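Epoxyqueuosine reductase (Streptococcus thermophilus, PDB 5D6S) belongs to the QueG family of epoxyqueuosine reductases and binds cobalamin together with two iron-sulfur clusters. Local coordinates at residues A[291-296]-A[330-335]. Sequence-based numbering, arbitrary orientation.
Sequences PELLPF and ANLHDR
The carboxylate of Asp-334 meets the CD1 methyl of Leu-294, which lies 4.3 Å from OD2 and well off the carboxylate plane, though not squarely over its face. With CG of Asp-334 anti to the backbone N (chi1 -172°), the carboxylate extends toward helix 293-296. Its other oxygen, OD1, accepts a hydrogen bond from the backbone N of Asn-336, closing an Asx turn that probably holds the carboxylate in place while OD2 faces the leucine. The ring of His-333 is turned back on its own chain: Ala-330 O lies 3.8 Å above the plane on one face, offset toward the rim, with Asn-331 C over the same face. Apolar packing makes the second touch, methyl to methyl, with CD1 of Leu-293 4.0 Å from CD1 of Leu-332. Both leucines set CG beside the backbone N and anti to the carbonyl carbon (chi1 -61° and -62°), and the two side chains pass each other at a slant. No hydrogen bond crosses between the segments, and only 86 Å² is buried in all, so this is a light contact. Leu-329 of helix 318-331 widens it by touching Leu-293, Leu-294 and Asp-334, while Lys-115 both touches Asp-334 and bonds through its backbone to Leu-293. Each segment contains a helix end: Glu-292 is the N-cap of helix 293-296, whose first turn is closed by Phe-296 N to Glu-292 O (3.0 Å), and His-333, at positive phi, ends helix 318-331. The contact thus packs the start of a short helix against a C-terminal Schellman motif and the Asx turn after it, in an all-helical C-terminal region consistent with the HEAT-like repeats of QueG proteins.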
loop_
_atom_site.group_PDB
_atom_site.type_symbol
_atom_site.label_atom_id
_atom_site.label_comp_id
_atom_site.label_asym_id
_atom_site.label_seq_id
_atom_site.Cartn_x
_atom_site.Cartn_y
_atom_site.Cartn_z
ATOM N N PRO A 291 6.228 9.224 11.375
ATOM C CA PRO A 291 5.757 10.523 11.796
ATOM C C PRO A 291 5.320 10.577 13.227
ATOM O O PRO A 291 4.807 9.607 13.780
ATOM C CB PRO A 291 4.585 10.791 10.856
ATOM C CG PRO A 291 4.072 9.452 10.512
ATOM C CD PRO A 291 5.235 8.525 10.534
ATOM N N GLU A 292 5.581 11.720 13.829
ATOM C CA GLU A 292 5.202 11.983 15.205
ATOM C C GLU A 292 3.692 12.182 15.170
ATOM O O GLU A 292 3.178 12.985 14.389
ATOM C CB GLU A 292 5.933 13.233 15.733
ATOM C CG GLU A 292 7.469 13.109 15.789
ATOM C CD GLU A 292 8.158 14.426 16.132
ATOM O OE1 GLU A 292 8.618 14.608 17.289
ATOM O OE2 GLU A 292 8.193 15.307 15.256
ATOM N N LEU A 293 2.984 11.430 15.998
ATOM C CA LEU A 293 1.538 11.295 15.868
ATOM C C LEU A 293 0.753 12.548 16.263
ATOM O O LEU A 293 -0.070 13.013 15.485
ATOM C CB LEU A 293 1.050 10.093 16.668
ATOM C CG LEU A 293 1.690 8.782 16.138
ATOM C CD1 LEU A 293 1.586 7.671 17.171
ATOM C CD2 LEU A 293 1.058 8.371 14.824
ATOM N N LEU A 294 1.003 13.113 17.443
ATOM C CA LEU A 294 0.212 14.250 17.886
ATOM C C LEU A 294 0.449 15.468 16.993
ATOM O O LEU A 294 -0.508 16.219 16.697
ATOM C CB LEU A 294 0.464 14.568 19.358
ATOM C CG LEU A 294 -0.122 13.536 20.322
ATOM C CD1 LEU A 294 0.556 13.634 21.679
ATOM C CD2 LEU A 294 -1.636 13.715 20.437
ATOM N N PRO A 295 1.704 15.672 16.539
ATOM C CA PRO A 295 1.907 16.774 15.582
ATOM C C PRO A 295 1.220 16.473 14.263
ATOM O O PRO A 295 0.659 17.382 13.633
ATOM C CB PRO A 295 3.428 16.836 15.402
ATOM C CG PRO A 295 3.995 16.243 16.651
ATOM C CD PRO A 295 2.979 15.202 17.109
ATOM N N PHE A 296 1.223 15.203 13.868
ATOM C CA PHE A 296 0.461 14.779 12.689
ATOM C C PHE A 296 -1.036 15.108 12.781
ATOM O O PHE A 296 -1.638 15.544 11.803
ATOM C CB PHE A 296 0.611 13.298 12.473
ATOM C CG PHE A 296 0.116 12.837 11.145
ATOM C CD1 PHE A 296 0.827 13.123 9.999
ATOM C CD2 PHE A 296 -1.071 12.125 11.043
ATOM C CE1 PHE A 296 0.375 12.709 8.769
ATOM C CE2 PHE A 296 -1.522 11.685 9.822
ATOM C CZ PHE A 296 -0.792 11.971 8.682
ATOM N N ALA A 330 -4.044 5.127 20.496
ATOM C CA ALA A 330 -4.768 4.263 21.393
ATOM C C ALA A 330 -4.003 2.942 21.630
ATOM O O ALA A 330 -3.912 2.459 22.746
ATOM C CB ALA A 330 -6.153 4.000 20.845
ATOM N N ASN A 331 -3.449 2.369 20.568
ATOM C CA ASN A 331 -2.635 1.161 20.688
ATOM C C ASN A 331 -1.366 1.323 21.529
ATOM O O ASN A 331 -0.909 0.365 22.146
ATOM C CB ASN A 331 -2.265 0.637 19.300
ATOM C CG ASN A 331 -3.435 -0.025 18.626
ATOM O OD1 ASN A 331 -4.425 -0.397 19.298
ATOM N ND2 ASN A 331 -3.361 -0.169 17.307
ATOM N N LEU A 332 -0.816 2.533 21.574
ATOM C CA LEU A 332 0.260 2.854 22.495
ATOM C C LEU A 332 -0.184 3.249 23.912
ATOM O O LEU A 332 0.679 3.546 24.741
ATOM C CB LEU A 332 1.107 3.989 21.931
ATOM C CG LEU A 332 1.793 3.657 20.616
ATOM C CD1 LEU A 332 2.293 4.925 19.953
ATOM C CD2 LEU A 332 2.937 2.679 20.848
ATOM N N HIS A 333 -1.491 3.260 24.203
ATOM C CA HIS A 333 -2.001 3.715 25.518
ATOM C C HIS A 333 -1.460 5.085 25.970
ATOM O O HIS A 333 -1.209 5.302 27.165
ATOM C CB HIS A 333 -1.678 2.670 26.574
ATOM C CG HIS A 333 -2.056 1.292 26.160
ATOM N ND1 HIS A 333 -3.361 0.851 26.179
ATOM C CD2 HIS A 333 -1.314 0.266 25.682
ATOM C CE1 HIS A 333 -3.408 -0.388 25.725
ATOM N NE2 HIS A 333 -2.180 -0.766 25.420
ATOM N N ASP A 334 -1.266 5.993 25.010
ATOM C CA ASP A 334 -0.530 7.241 25.248
ATOM C C ASP A 334 -1.359 8.229 26.032
ATOM O O ASP A 334 -2.204 8.916 25.460
ATOM C CB ASP A 334 -0.093 7.883 23.927
ATOM C CG ASP A 334 0.850 9.068 24.126
ATOM O OD1 ASP A 334 1.237 9.346 25.297
ATOM O OD2 ASP A 334 1.249 9.684 23.102
ATOM N N ARG A 335 -1.081 8.337 27.328
ATOM C CA ARG A 335 -1.786 9.301 28.184
ATOM C C ARG A 335 -1.616 10.744 27.704
ATOM O O ARG A 335 -2.461 11.584 27.975
ATOM C CB ARG A 335 -1.344 9.194 29.642
ATOM C CG ARG A 335 -1.764 7.902 30.326
ATOM C CD ARG A 335 -1.542 7.983 31.833
ATOM N NE ARG A 335 -2.439 8.950 32.476
ATOM C CZ ARG A 335 -3.722 8.720 32.755
ATOM N NH1 ARG A 335 -4.294 7.549 32.442
ATOM N NH2 ARG A 335 -4.437 9.669 33.344
#